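Local coordinates for protein MJ1225 (Methanocaldococcus jannaschii, PDB 3KH5) that binds AMP and ADP through an array of CBS domains and, as a putative archaeal relative of the AMPK gamma subunit, probably senses cellular adenylate levels, at residues M28-N33 against I52-I57; V58-G63 against N68-K73; I131-V136 against D274-F279. All coordinates share one frame; numbering follows the deposited sequence.

In the fold
The three contacts follow one another along the chain and involve nucleotide-binding CBS repeats. Interactions 1 and 2 are consecutive: 52-57 runs straight into 58-63, so helix 54-63 meets helix 23-33 near its start and helix 68-73 near its end, with the centres of the two interactions about 16 Å apart. Its beginning faces a bound ADP, while residues of segment 68-73 line the site of an AMP. Interaction 3 joins residues 138 positions apart, bringing CBS 2 against CBS 4 between two further ADP molecules. Its centre is about 22 Å from interaction 1's and, across the chain's centre, about 32 Å from interaction 2's. Nucleotide sites are thus spread through one compact array of CBS domains.

Interaction 1. Residues M28-N33 against I52-I57; sequences MTMNEN and ITSMDI. With ADP (adenosine-5'-diphosphate), chain D.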
loop_
_atom_site.group_PDB
_atom_site.type_symbol
_atom_site.label_atom_id
_atom_site.label_comp_id
_atom_site.label_asym_id
_atom_site.label_seq_id
_atom_site.Cartn_x
_atom_site.Cartn_y
_atom_site.Cartn_z
ATOM N N MET A 28 -9.113 12.145 -2.900
ATOM C CA MET A 28 -8.628 13.107 -3.891
ATOM C C MET A 28 -7.200 13.497 -3.548
ATOM O O MET A 28 -6.343 13.580 -4.428
ATOM C CB MET A 28 -9.515 14.352 -3.909
ATOM C CG MET A 28 -10.911 14.139 -4.479
ATOM S SD MET A 28 -12.090 15.411 -3.968
ATOM C CE MET A 28 -11.315 16.911 -4.586
ATOM N N THR A 29 -6.956 13.714 -2.258
ATOM C CA THR A 29 -5.619 14.002 -1.760
ATOM C C THR A 29 -4.658 12.870 -2.163
ATOM O O THR A 29 -3.576 13.136 -2.711
ATOM C CB THR A 29 -5.640 14.253 -0.231
ATOM O OG1 THR A 29 -6.637 15.238 0.079
ATOM C CG2 THR A 29 -4.290 14.747 0.262
ATOM N N MET A 30 -5.071 11.622 -1.930
ATOM C CA MET A 30 -4.286 10.438 -2.305
ATOM C C MET A 30 -3.970 10.400 -3.787
ATOM O O MET A 30 -2.804 10.303 -4.182
ATOM C CB MET A 30 -5.034 9.151 -1.961
ATOM C CG MET A 30 -4.991 8.766 -0.507
ATOM S SD MET A 30 -5.686 7.124 -0.273
ATOM C CE MET A 30 -4.206 6.129 -0.397
ATOM N N ASN A 31 -5.025 10.458 -4.596
ATOM C CA ASN A 31 -4.903 10.359 -6.043
ATOM C C ASN A 31 -4.102 11.495 -6.644
ATOM O O ASN A 31 -3.333 11.284 -7.581
ATOM C CB ASN A 31 -6.281 10.291 -6.706
ATOM C CG ASN A 31 -6.772 8.872 -6.869
ATOM O OD1 ASN A 31 -6.358 7.977 -6.136
ATOM N ND2 ASN A 31 -7.655 8.656 -7.840
ATOM N N GLU A 32 -4.288 12.695 -6.101
ATOM C CA GLU A 32 -3.639 13.888 -6.637
ATOM C C GLU A 32 -2.147 13.892 -6.361
ATOM O O GLU A 32 -1.337 13.953 -7.288
ATOM C CB GLU A 32 -4.278 15.161 -6.078
ATOM C CG GLU A 32 -5.533 15.597 -6.819
ATOM C CD GLU A 32 -6.325 16.665 -6.080
ATOM O OE1 GLU A 32 -5.729 17.425 -5.284
ATOM O OE2 GLU A 32 -7.552 16.748 -6.303
ATOM N N ASN A 33 -1.795 13.814 -5.081
ATOM C CA ASN A 33 -0.408 13.892 -4.641
ATOM C C ASN A 33 0.412 12.634 -4.922
ATOM O O ASN A 33 1.630 12.632 -4.717
ATOM C CB ASN A 33 -0.358 14.217 -3.148
ATOM C CG ASN A 33 -0.962 15.564 -2.829
ATOM O OD1 ASN A 33 -0.363 16.606 -3.097
ATOM N ND2 ASN A 33 -2.156 15.555 -2.250
ATOM N N ILE A 52 -4.196 6.929 7.234
ATOM C CA ILE A 52 -5.121 6.337 6.271
ATOM C C ILE A 52 -4.362 6.028 4.988
ATOM O O ILE A 52 -3.652 6.889 4.457
ATOM C CB ILE A 52 -6.351 7.265 6.013
ATOM C CG1 ILE A 52 -7.404 6.573 5.141
ATOM C CG2 ILE A 52 -5.938 8.623 5.420
ATOM C CD1 ILE A 52 -8.504 5.892 5.955
ATOM N N THR A 53 -4.473 4.789 4.521
ATOM C CA THR A 53 -3.792 4.358 3.305
ATOM C C THR A 53 -4.824 3.801 2.338
ATOM O O THR A 53 -6.008 3.707 2.674
ATOM C CB THR A 53 -2.749 3.253 3.582
ATOM O OG1 THR A 53 -3.425 2.022 3.869
ATOM C CG2 THR A 53 -1.824 3.624 4.751
ATOM N N SER A 54 -4.372 3.408 1.150
ATOM C CA SER A 54 -5.262 2.838 0.139
ATOM C C SER A 54 -5.889 1.525 0.593
ATOM O O SER A 54 -6.972 1.163 0.136
ATOM C CB SER A 54 -4.530 2.648 -1.192
ATOM O OG SER A 54 -3.364 1.865 -1.034
ATOM N N MET A 55 -5.200 0.816 1.484
ATOM C CA MET A 55 -5.716 -0.430 2.045
ATOM C C MET A 55 -6.940 -0.205 2.916
ATOM O O MET A 55 -7.865 -1.013 2.903
ATOM C CB MET A 55 -4.634 -1.159 2.834
ATOM C CG MET A 55 -3.835 -2.092 1.964
ATOM S SD MET A 55 -4.804 -3.558 1.589
ATOM C CE MET A 55 -4.727 -3.451 -0.208
ATOM N N ASP A 56 -6.953 0.893 3.662
ATOM C CA ASP A 56 -8.132 1.266 4.436
ATOM C C ASP A 56 -9.317 1.564 3.527
ATOM O O ASP A 56 -10.467 1.283 3.876
ATOM C CB ASP A 56 -7.835 2.493 5.287
ATOM C CG ASP A 56 -6.795 2.226 6.343
ATOM O OD1 ASP A 56 -6.988 1.280 7.134
ATOM O OD2 ASP A 56 -5.793 2.973 6.393
ATOM N N ILE A 57 -9.024 2.153 2.368
ATOM C CA ILE A 57 -10.049 2.461 1.373
ATOM C C ILE A 57 -10.576 1.168 0.755
ATOM O O ILE A 57 -11.780 1.030 0.540
ATOM C CB ILE A 57 -9.528 3.402 0.248
ATOM C CG1 ILE A 57 -9.035 4.745 0.813
ATOM C CG2 ILE A 57 -10.602 3.604 -0.853
ATOM C CD1 ILE A 57 -10.106 5.614 1.484
HETATM P PB ADP D . 1.872 -0.882 4.790
HETATM O O1B ADP D . 2.197 -2.334 4.885
HETATM O O2B ADP D . 2.249 -0.282 3.323
HETATM O O3B ADP D . 2.663 0.045 5.855
HETATM P PA ADP D . -0.589 -0.723 3.822
HETATM O O1A ADP D . -1.278 -1.986 3.474
HETATM O O2A ADP D . -1.304 0.649 3.308
HETATM O O3A ADP D . 0.353 -0.552 5.084
HETATM O "O5'" ADP D . -1.717 -0.574 5.018
HETATM C "C5'" ADP D . -2.247 -1.680 5.813
HETATM C "C4'" ADP D . -2.922 -1.188 7.131
HETATM O "O4'" ADP D . -1.860 -0.755 8.040
HETATM C "C3'" ADP D . -3.891 0.004 6.976
HETATM O "O3'" ADP D . -5.020 -0.202 7.836
HETATM C "C2'" ADP D . -3.053 1.200 7.438
HETATM O "O2'" ADP D . -3.862 2.254 7.985
HETATM C "C1'" ADP D . -2.193 0.568 8.527
HETATM N N9 ADP D . -0.932 1.340 8.733
HETATM C C8 ADP D . -0.040 1.757 7.826
HETATM N N7 ADP D . 0.948 2.413 8.447
HETATM C C5 ADP D . 0.680 2.410 9.748
HETATM C C6 ADP D . 1.314 2.916 10.876
HETATM N N6 ADP D . 2.461 3.582 10.774
HETATM N N1 ADP D . 0.743 2.721 12.078
HETATM C C2 ADP D . -0.402 2.060 12.206
HETATM N N3 ADP D . -1.030 1.565 11.150
HETATM C C4 ADP D . -0.511 1.727 9.924
#
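Thr-53, whose backbone is touched by the Met-30 methyl, has a hydroxyl held between nucleotide and protein: OG1 donates to O2A of ADP at 2.6 Å and accepts a weak capping bond from Met-55 N. This is the strand-to-helix corner of a CBS domain, where strand 48-53 turns into helix 54-63 and helix 23-33 packs behind it. OG1 sits between the backbone N and the carbonyl carbon (chi1 73°), which turns it both to the phosphate and to the first turn of the helix it caps. Asp-56 closes the capping box: its OD2 takes Thr-53 N at 2.9 Å through the anti lone pair, in a fairly straight bond (164°). The same carboxylate holds the ribose with both oxygens, OD1 of Asp-56 receiving O3' of ADP at 2.6 Å and OD2 of Asp-56 receiving O2' of ADP at 2.6 Å, so one carboxylate completes the capping box and binds the sugar. Lys-66 adds a salt bridge to OD1 of Asp-56. The alpha-phosphate lies near the start of helix 54-63, whose dipole would probably help to stabilise the negative charge.

On the side away from the ADP, Met-30 alone of helix 23-33 reaches across. Ser-54 turns its hydroxyl to Ser-196 on helix 196-203, whose Ile-200 also touches Ile-57, so this corner is pressed against CBS 3 as well. The sulfur of Met-30 passes Ile-57, SD lying 4.2 Å from CG1. A bend at the last torsion (chi3 92°) then carries the methyl to the beginning of the opposing helix, where packing is tight: Met-30 CE lies 3.6 Å from Ser-54 CB and only 3.1 Å from Ser-54 N.

Interaction 2. Residues V58-G63 against N68-K73; sequences VDFMGG and NLIREK. With AMP (adenosine monophosphate), chain F.
Phe-60 and Ile-70 cross at about a right angle, and the isoleucine methyl lies over the middle of the phenyl face: CD1 of Ile-70 is 3.9 Å from the centroid of the Phe-60 ring and 13° off its normal, a CH-pi contact. The next carbon back touches the rim, Ile-70 CG1 lying 3.6 Å from Phe-60 CE1. CD1 of Ile-70 also presses on the backbone, 3.1 Å from Phe-60 O, so this side of the contact is tightly filled. With CG anti to the backbone N (chi1 173°), the Phe-60 ring reaches helix 68-73, where CD2 of Leu-69 meets CE1 of Phe-60 at 3.9 Å. Ala-81 of helix 78-81 touches both Phe-60 and Ile-70 and helps bury the pair. The axes of segments 58-63 and 68-73 approach to 8.3 Å, their directions 45° apart, and no hydrogen bond links them.

The other side of helix 68-73 is more open to solvent, with Arg-71 and Glu-72 exposed, and carries the nucleotide. Leu-69 divides its branches between the two sides: while CD2 touches the phenyl ring, CD1 rests 3.3 Å from N7 of the AMP adenine. Glu-72 brings CB against the ribose, and Lys-73 runs its extended chain past C5' until NZ stands 3.6 Å from O2P of AMP, with Glu-84 as a long, weak ionic partner. With an alanine in place of Lys-73, the methylenes beside C5' would be gone and the phosphate would probably lose this nearby positive charge and be freer to swing. Glu-88 completes the grip by hydrogen-bonding the nucleotide. The whole forms an AMP site lined by Asn-68, Leu-69, Glu-72 and Lys-73 on helix 68-73, which comes next in the chain after helix 54-63 of the CBS fold.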
loop_
_atom_site.group_PDB
_atom_site.type_symbol
_atom_site.label_atom_id
_atom_site.label_comp_id
_atom_site.label_asym_id
_atom_site.label_seq_id
_atom_site.Cartn_x
_atom_site.Cartn_y
_atom_site.Cartn_z
ATOM N N VAL A 58 -9.674 0.228 0.473
ATOM C CA VAL A 58 -10.052 -1.100 -0.039
ATOM C C VAL A 58 -10.931 -1.875 0.961
ATOM O O VAL A 58 -11.866 -2.580 0.568
ATOM C CB VAL A 58 -8.805 -1.922 -0.470
ATOM C CG1 VAL A 58 -9.163 -3.374 -0.786
ATOM C CG2 VAL A 58 -8.148 -1.278 -1.681
ATOM N N ASP A 59 -10.620 -1.726 2.246
ATOM C CA ASP A 59 -11.430 -2.245 3.352
ATOM C C ASP A 59 -12.853 -1.648 3.313
ATOM O O ASP A 59 -13.853 -2.374 3.244
ATOM C CB ASP A 59 -10.689 -1.882 4.651
ATOM C CG ASP A 59 -11.301 -2.495 5.901
ATOM O OD1 ASP A 59 -12.526 -2.712 5.953
ATOM O OD2 ASP A 59 -10.537 -2.725 6.865
ATOM N N PHE A 60 -12.906 -0.319 3.349
ATOM C CA PHE A 60 -14.125 0.481 3.223
ATOM C C PHE A 60 -14.997 0.102 2.019
ATOM O O PHE A 60 -16.219 0.034 2.130
ATOM C CB PHE A 60 -13.701 1.952 3.145
ATOM C CG PHE A 60 -14.813 2.916 2.858
ATOM C CD1 PHE A 60 -15.813 3.155 3.795
ATOM C CD2 PHE A 60 -14.826 3.635 1.664
ATOM C CE1 PHE A 60 -16.830 4.069 3.532
ATOM C CE2 PHE A 60 -15.837 4.552 1.391
ATOM C CZ PHE A 60 -16.841 4.770 2.327
ATOM N N MET A 61 -14.357 -0.153 0.880
ATOM C CA MET A 61 -15.063 -0.495 -0.355
ATOM C C MET A 61 -15.733 -1.868 -0.332
ATOM O O MET A 61 -16.567 -2.160 -1.195
ATOM C CB MET A 61 -14.104 -0.435 -1.543
ATOM C CG MET A 61 -13.885 0.954 -2.129
ATOM S SD MET A 61 -12.442 1.039 -3.229
ATOM C CE MET A 61 -12.283 -0.665 -3.788
ATOM N N GLY A 62 -15.367 -2.712 0.633
ATOM C CA GLY A 62 -15.874 -4.096 0.647
ATOM C C GLY A 62 -14.939 -5.128 1.253
ATOM O O GLY A 62 -15.392 -6.184 1.700
ATOM N N GLY A 63 -13.643 -4.827 1.270
ATOM C CA GLY A 63 -12.626 -5.771 1.728
ATOM C C GLY A 63 -12.679 -6.166 3.194
ATOM O O GLY A 63 -12.193 -7.234 3.566
ATOM N N ASN A 68 -19.017 -1.685 6.405
ATOM C CA ASN A 68 -20.328 -1.526 7.021
ATOM C C ASN A 68 -20.751 -0.068 7.239
ATOM O O ASN A 68 -21.909 0.200 7.573
ATOM C CB ASN A 68 -20.458 -2.377 8.289
ATOM C CG ASN A 68 -21.163 -3.711 8.027
ATOM O OD1 ASN A 68 -21.042 -4.301 6.949
ATOM N ND2 ASN A 68 -21.906 -4.184 9.020
ATOM N N LEU A 69 -19.823 0.866 7.021
ATOM C CA LEU A 69 -20.185 2.283 6.942
ATOM C C LEU A 69 -21.062 2.549 5.712
ATOM O O LEU A 69 -22.052 3.279 5.800
ATOM C CB LEU A 69 -18.946 3.191 6.945
ATOM C CG LEU A 69 -19.198 4.703 7.117
ATOM C CD1 LEU A 69 -19.885 5.011 8.453
ATOM C CD2 LEU A 69 -17.888 5.494 7.004
ATOM N N ILE A 70 -20.695 1.952 4.576
ATOM C CA ILE A 70 -21.508 2.006 3.361
ATOM C C ILE A 70 -22.804 1.208 3.553
ATOM O O ILE A 70 -23.898 1.783 3.517
ATOM C CB ILE A 70 -20.736 1.473 2.113
ATOM C CG1 ILE A 70 -19.533 2.367 1.785
ATOM C CG2 ILE A 70 -21.667 1.377 0.886
ATOM C CD1 ILE A 70 -18.515 1.726 0.840
ATOM N N ARG A 71 -22.677 -0.104 3.782
ATOM C CA ARG A 71 -23.825 -1.033 3.710
ATOM C C ARG A 71 -24.924 -0.790 4.753
ATOM O O ARG A 71 -26.111 -0.944 4.451
ATOM C CB ARG A 71 -23.383 -2.517 3.705
ATOM C CG ARG A 71 -24.541 -3.514 3.417
ATOM C CD ARG A 71 -24.082 -4.936 3.031
ATOM N NE ARG A 71 -24.104 -5.170 1.582
ATOM C CZ ARG A 71 -23.589 -6.242 0.973
ATOM N NH1 ARG A 71 -22.998 -7.202 1.676
ATOM N NH2 ARG A 71 -23.661 -6.354 -0.349
ATOM N N GLU A 72 -24.532 -0.403 5.964
ATOM C CA GLU A 72 -25.486 -0.260 7.067
ATOM C C GLU A 72 -25.931 1.169 7.335
ATOM O O GLU A 72 -27.128 1.469 7.285
ATOM C CB GLU A 72 -24.900 -0.835 8.353
ATOM C CG GLU A 72 -24.870 -2.337 8.412
ATOM C CD GLU A 72 -26.256 -2.937 8.457
ATOM O OE1 GLU A 72 -27.054 -2.555 9.343
ATOM O OE2 GLU A 72 -26.545 -3.801 7.605
ATOM N N LYS A 73 -24.977 2.039 7.647
ATOM C CA LYS A 73 -25.311 3.410 7.996
ATOM C C LYS A 73 -25.922 4.139 6.814
ATOM O O LYS A 73 -26.937 4.823 6.951
ATOM C CB LYS A 73 -24.082 4.162 8.498
ATOM C CG LYS A 73 -24.415 5.541 9.024
ATOM C CD LYS A 73 -23.288 6.111 9.847
ATOM C CE LYS A 73 -23.704 7.480 10.403
ATOM N NZ LYS A 73 -22.699 7.939 11.418
HETATM P P AMP F . -25.009 4.076 13.747
HETATM O O1P AMP F . -24.775 3.884 15.197
HETATM O O2P AMP F . -23.849 4.971 13.048
HETATM O O3P AMP F . -26.387 4.872 13.467
HETATM O "O5'" AMP F . -25.132 2.700 12.932
HETATM C "C5'" AMP F . -24.859 2.683 11.535
HETATM C "C4'" AMP F . -24.635 1.249 11.004
HETATM O "O4'" AMP F . -23.429 1.227 10.180
HETATM C "C3'" AMP F . -24.428 0.166 12.073
HETATM O "O3'" AMP F . -24.863 -1.110 11.574
HETATM C "C2'" AMP F . -22.917 0.188 12.295
HETATM O "O2'" AMP F . -22.451 -1.120 12.649
HETATM C "C1'" AMP F . -22.354 0.576 10.924
HETATM N N9 AMP F . -21.219 1.532 11.017
HETATM C C8 AMP F . -21.283 2.808 11.408
HETATM N N7 AMP F . -20.066 3.348 11.354
HETATM C C5 AMP F . -19.226 2.416 10.920
HETATM C C6 AMP F . -17.859 2.393 10.666
HETATM N N6 AMP F . -17.120 3.480 10.862
HETATM N N1 AMP F . -17.297 1.255 10.221
HETATM C C2 AMP F . -18.028 0.163 10.024
HETATM N N3 AMP F . -19.334 0.155 10.258
HETATM C C4 AMP F . -19.957 1.261 10.703
#

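Interaction 3. Residues I131-V136 against D274-F279; sequences ITERDV and DVLKYF. With ADP (adenosine-5'-diphosphate), chain B; ADP (adenosine-5'-diphosphate), chain E.
Leu-276 drives its forked end between Glu-133 and Val-136, side chains one helical turn apart at the start of helix 133-140, so that CBS 4 packs against CBS 2. One prong, CD1, lies 3.7 Å from CG of Glu-133, against the aliphatic part of an extended chain set aslant to the leucine. The other, CD2, meets CG1 of Val-136 at 3.7 Å, the two side chains crossing nearly at a right angle. With CG anti to the carbonyl carbon (chi1 -76°), Leu-276 aims its fork at that helix, and Phe-110 touches both Leu-276 and Glu-133. The carboxylate of Glu-133 turns instead to a salt bridge with Lys-273.

Each segment also binds an ADP. Thr-132 and Asp-135 form a capping box, and Thr-132 OG1 gives a 2.8 Å bond to O2A of one ADP, whose alpha-phosphate lies over a face of the Arg-134 guanidinium. Asp-274 holds the ribose of the other ADP, OD2 taking O2' at 2.5 Å. Its second oxygen has two partners: OD1 of Asp-274 accepts O3' of that ADP at 2.6 Å and meets Lys-277 NZ at 2.9 Å, nearly in line with its own C-O bond.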
loop_
_atom_site.group_PDB
_atom_site.type_symbol
_atom_site.label_atom_id
_atom_site.label_comp_id
_atom_site.label_asym_id
_atom_site.label_seq_id
_atom_site.Cartn_x
_atom_site.Cartn_y
_atom_site.Cartn_z
ATOM N N ILE A 131 9.196 8.233 7.320
ATOM C CA ILE A 131 10.148 7.324 6.681
ATOM C C ILE A 131 9.412 6.070 6.203
ATOM O O ILE A 131 8.512 5.574 6.881
ATOM C CB ILE A 131 11.318 6.950 7.641
ATOM C CG1 ILE A 131 12.410 6.141 6.929
ATOM C CG2 ILE A 131 10.823 6.207 8.875
ATOM C CD1 ILE A 131 13.570 6.977 6.438
ATOM N N THR A 132 9.793 5.571 5.030
ATOM C CA THR A 132 9.198 4.357 4.483
ATOM C C THR A 132 10.321 3.381 4.179
ATOM O O THR A 132 11.499 3.750 4.233
ATOM C CB THR A 132 8.424 4.634 3.179
ATOM O OG1 THR A 132 9.348 4.975 2.138
ATOM C CG2 THR A 132 7.419 5.771 3.361
ATOM N N GLU A 133 9.957 2.141 3.858
ATOM C CA GLU A 133 10.930 1.106 3.498
ATOM C C GLU A 133 11.782 1.485 2.276
ATOM O O GLU A 133 12.991 1.232 2.260
ATOM C CB GLU A 133 10.225 -0.230 3.267
ATOM C CG GLU A 133 9.608 -0.833 4.522
ATOM C CD GLU A 133 8.730 -2.031 4.222
ATOM O OE1 GLU A 133 8.848 -3.047 4.939
ATOM O OE2 GLU A 133 7.926 -1.958 3.268
ATOM N N ARG A 134 11.147 2.097 1.273
ATOM C CA ARG A 134 11.832 2.579 0.065
ATOM C C ARG A 134 12.925 3.598 0.405
ATOM O O ARG A 134 14.023 3.535 -0.148
ATOM C CB ARG A 134 10.825 3.186 -0.930
ATOM C CG ARG A 134 11.371 3.416 -2.354
ATOM C CD ARG A 134 10.274 3.428 -3.439
ATOM N NE ARG A 134 9.311 2.337 -3.267
ATOM C CZ ARG A 134 7.985 2.467 -3.287
ATOM N NH1 ARG A 134 7.424 3.655 -3.520
ATOM N NH2 ARG A 134 7.215 1.398 -3.099
ATOM N N ASP A 135 12.609 4.530 1.308
ATOM C CA ASP A 135 13.559 5.558 1.753
ATOM C C ASP A 135 14.835 4.912 2.288
ATOM O O ASP A 135 15.944 5.380 2.015
ATOM C CB ASP A 135 12.958 6.416 2.873
ATOM C CG ASP A 135 11.865 7.360 2.396
ATOM O OD1 ASP A 135 11.834 7.722 1.199
ATOM O OD2 ASP A 135 11.037 7.760 3.245
ATOM N N VAL A 136 14.657 3.841 3.060
ATOM C CA VAL A 136 15.766 3.112 3.679
ATOM C C VAL A 136 16.561 2.301 2.653
ATOM O O VAL A 136 17.794 2.342 2.648
ATOM C CB VAL A 136 15.280 2.196 4.837
ATOM C CG1 VAL A 136 16.440 1.415 5.445
ATOM C CG2 VAL A 136 14.589 3.019 5.918
ATOM N N ASP A 274 11.060 -7.714 2.303
ATOM C CA ASP A 274 11.979 -8.841 2.127
ATOM C C ASP A 274 13.408 -8.398 1.859
ATOM O O ASP A 274 14.352 -9.004 2.367
ATOM C CB ASP A 274 11.543 -9.718 0.960
ATOM C CG ASP A 274 10.218 -10.389 1.201
ATOM O OD1 ASP A 274 9.974 -10.837 2.341
ATOM O OD2 ASP A 274 9.428 -10.475 0.240
ATOM N N VAL A 275 13.559 -7.369 1.023
ATOM C CA VAL A 275 14.867 -6.779 0.739
ATOM C C VAL A 275 15.520 -6.325 2.037
ATOM O O VAL A 275 16.704 -6.576 2.261
ATOM C CB VAL A 275 14.772 -5.588 -0.261
ATOM C CG1 VAL A 275 16.104 -4.845 -0.369
ATOM C CG2 VAL A 275 14.334 -6.075 -1.630
ATOM N N LEU A 276 14.738 -5.680 2.899
ATOM C CA LEU A 276 15.261 -5.178 4.160
ATOM C C LEU A 276 15.710 -6.277 5.129
ATOM O O LEU A 276 16.415 -5.989 6.097
ATOM C CB LEU A 276 14.270 -4.219 4.833
ATOM C CG LEU A 276 14.117 -2.791 4.292
ATOM C CD1 LEU A 276 13.043 -2.067 5.089
ATOM C CD2 LEU A 276 15.429 -2.016 4.349
ATOM N N LYS A 277 15.329 -7.528 4.868
ATOM C CA LYS A 277 15.800 -8.645 5.696
ATOM C C LYS A 277 17.302 -8.899 5.526
ATOM O O LYS A 277 17.916 -9.575 6.358
ATOM C CB LYS A 277 15.005 -9.921 5.421
ATOM C CG LYS A 277 13.552 -9.862 5.856
ATOM C CD LYS A 277 12.783 -11.011 5.227
ATOM C CE LYS A 277 11.309 -10.980 5.595
ATOM N NZ LYS A 277 10.550 -12.068 4.907
ATOM N N TYR A 278 17.881 -8.352 4.450
ATOM C CA TYR A 278 19.338 -8.334 4.261
ATOM C C TYR A 278 20.025 -7.642 5.433
ATOM O O TYR A 278 21.091 -8.075 5.868
ATOM C CB TYR A 278 19.728 -7.639 2.945
ATOM C CG TYR A 278 21.218 -7.675 2.623
ATOM C CD1 TYR A 278 21.801 -8.808 2.056
ATOM C CD2 TYR A 278 22.041 -6.575 2.879
ATOM C CE1 TYR A 278 23.160 -8.850 1.761
ATOM C CE2 TYR A 278 23.407 -6.609 2.582
ATOM C CZ TYR A 278 23.956 -7.750 2.021
ATOM O OH TYR A 278 25.299 -7.799 1.724
ATOM N N PHE A 279 19.411 -6.573 5.942
ATOM C CA PHE A 279 19.996 -5.780 7.026
ATOM C C PHE A 279 19.452 -6.136 8.413
ATOM O O PHE A 279 19.684 -5.404 9.378
ATOM C CB PHE A 279 19.815 -4.278 6.760
ATOM C CG PHE A 279 20.412 -3.814 5.460
ATOM C CD1 PHE A 279 21.724 -3.346 5.403
ATOM C CD2 PHE A 279 19.660 -3.843 4.286
ATOM C CE1 PHE A 279 22.280 -2.917 4.194
ATOM C CE2 PHE A 279 20.205 -3.419 3.074
ATOM C CZ PHE A 279 21.519 -2.954 3.028
HETATM P PB ADP B . 3.352 4.509 0.363
HETATM O O1B ADP B . 2.919 5.710 -0.388
HETATM O O2B ADP B . 3.117 3.150 -0.495
HETATM O O3B ADP B . 2.513 4.272 1.705
HETATM P PA ADP B . 6.004 4.120 -0.338
HETATM O O1A ADP B . 5.574 4.118 -1.773
HETATM O O2A ADP B . 7.561 4.470 0.047
HETATM O O3A ADP B . 4.902 4.545 0.795
HETATM O "O5'" ADP B . 5.994 5.768 -0.441
HETATM C "C5'" ADP B . 6.110 6.554 -1.670
HETATM C "C4'" ADP B . 7.247 7.619 -1.598
HETATM O "O4'" ADP B . 6.783 8.972 -1.286
HETATM C "C3'" ADP B . 8.229 7.210 -0.496
HETATM O "O3'" ADP B . 9.585 7.292 -0.981
HETATM C "C2'" ADP B . 7.996 8.185 0.654
HETATM O "O2'" ADP B . 9.270 8.719 1.022
HETATM C "C1'" ADP B . 7.100 9.310 0.103
HETATM N N9 ADP B . 5.787 9.559 0.825
HETATM C C8 ADP B . 4.888 8.638 1.188
HETATM N N7 ADP B . 3.852 9.231 1.788
HETATM C C5 ADP B . 4.082 10.541 1.806
HETATM C C6 ADP B . 3.377 11.645 2.287
HETATM N N6 ADP B . 2.197 11.491 2.885
HETATM N N1 ADP B . 3.909 12.874 2.141
HETATM C C2 ADP B . 5.087 13.041 1.551
HETATM N N3 ADP B . 5.780 12.009 1.082
HETATM C C4 ADP B . 5.311 10.751 1.196
HETATM P PB ADP E . 2.759 -5.734 0.097
HETATM O O1B ADP E . 3.501 -4.596 -0.503
HETATM O O2B ADP E . 1.977 -6.639 -1.037
HETATM O O3B ADP E . 1.614 -5.287 1.151
HETATM P PA ADP E . 4.541 -6.489 2.230
HETATM O O1A ADP E . 5.859 -5.819 2.122
HETATM O O2A ADP E . 3.511 -5.769 3.240
HETATM O O3A ADP E . 3.788 -6.722 0.817
HETATM O "O5'" ADP E . 4.710 -8.022 2.623
HETATM C "C5'" ADP E . 5.150 -8.486 3.912
HETATM C "C4'" ADP E . 5.562 -9.970 3.718
HETATM O "O4'" ADP E . 4.443 -10.661 3.072
HETATM C "C3'" ADP E . 6.780 -10.129 2.790
HETATM O "O3'" ADP E . 7.571 -11.240 3.225
HETATM C "C2'" ADP E . 6.159 -10.419 1.419
HETATM O "O2'" ADP E . 7.027 -11.227 0.606
HETATM C "C1'" ADP E . 4.875 -11.182 1.782
HETATM N N9 ADP E . 3.824 -10.987 0.722
HETATM C C8 ADP E . 3.503 -9.848 0.098
HETATM N N7 ADP E . 2.531 -10.075 -0.788
HETATM C C5 ADP E . 2.226 -11.363 -0.737
HETATM C C6 ADP E . 1.308 -12.163 -1.413
HETATM N N6 ADP E . 0.500 -11.647 -2.339
HETATM N N1 ADP E . 1.251 -13.470 -1.109
HETATM C C2 ADP E . 2.055 -13.993 -0.188
HETATM N N3 ADP E . 2.938 -13.254 0.473
HETATM C C4 ADP E . 3.046 -11.941 0.222
#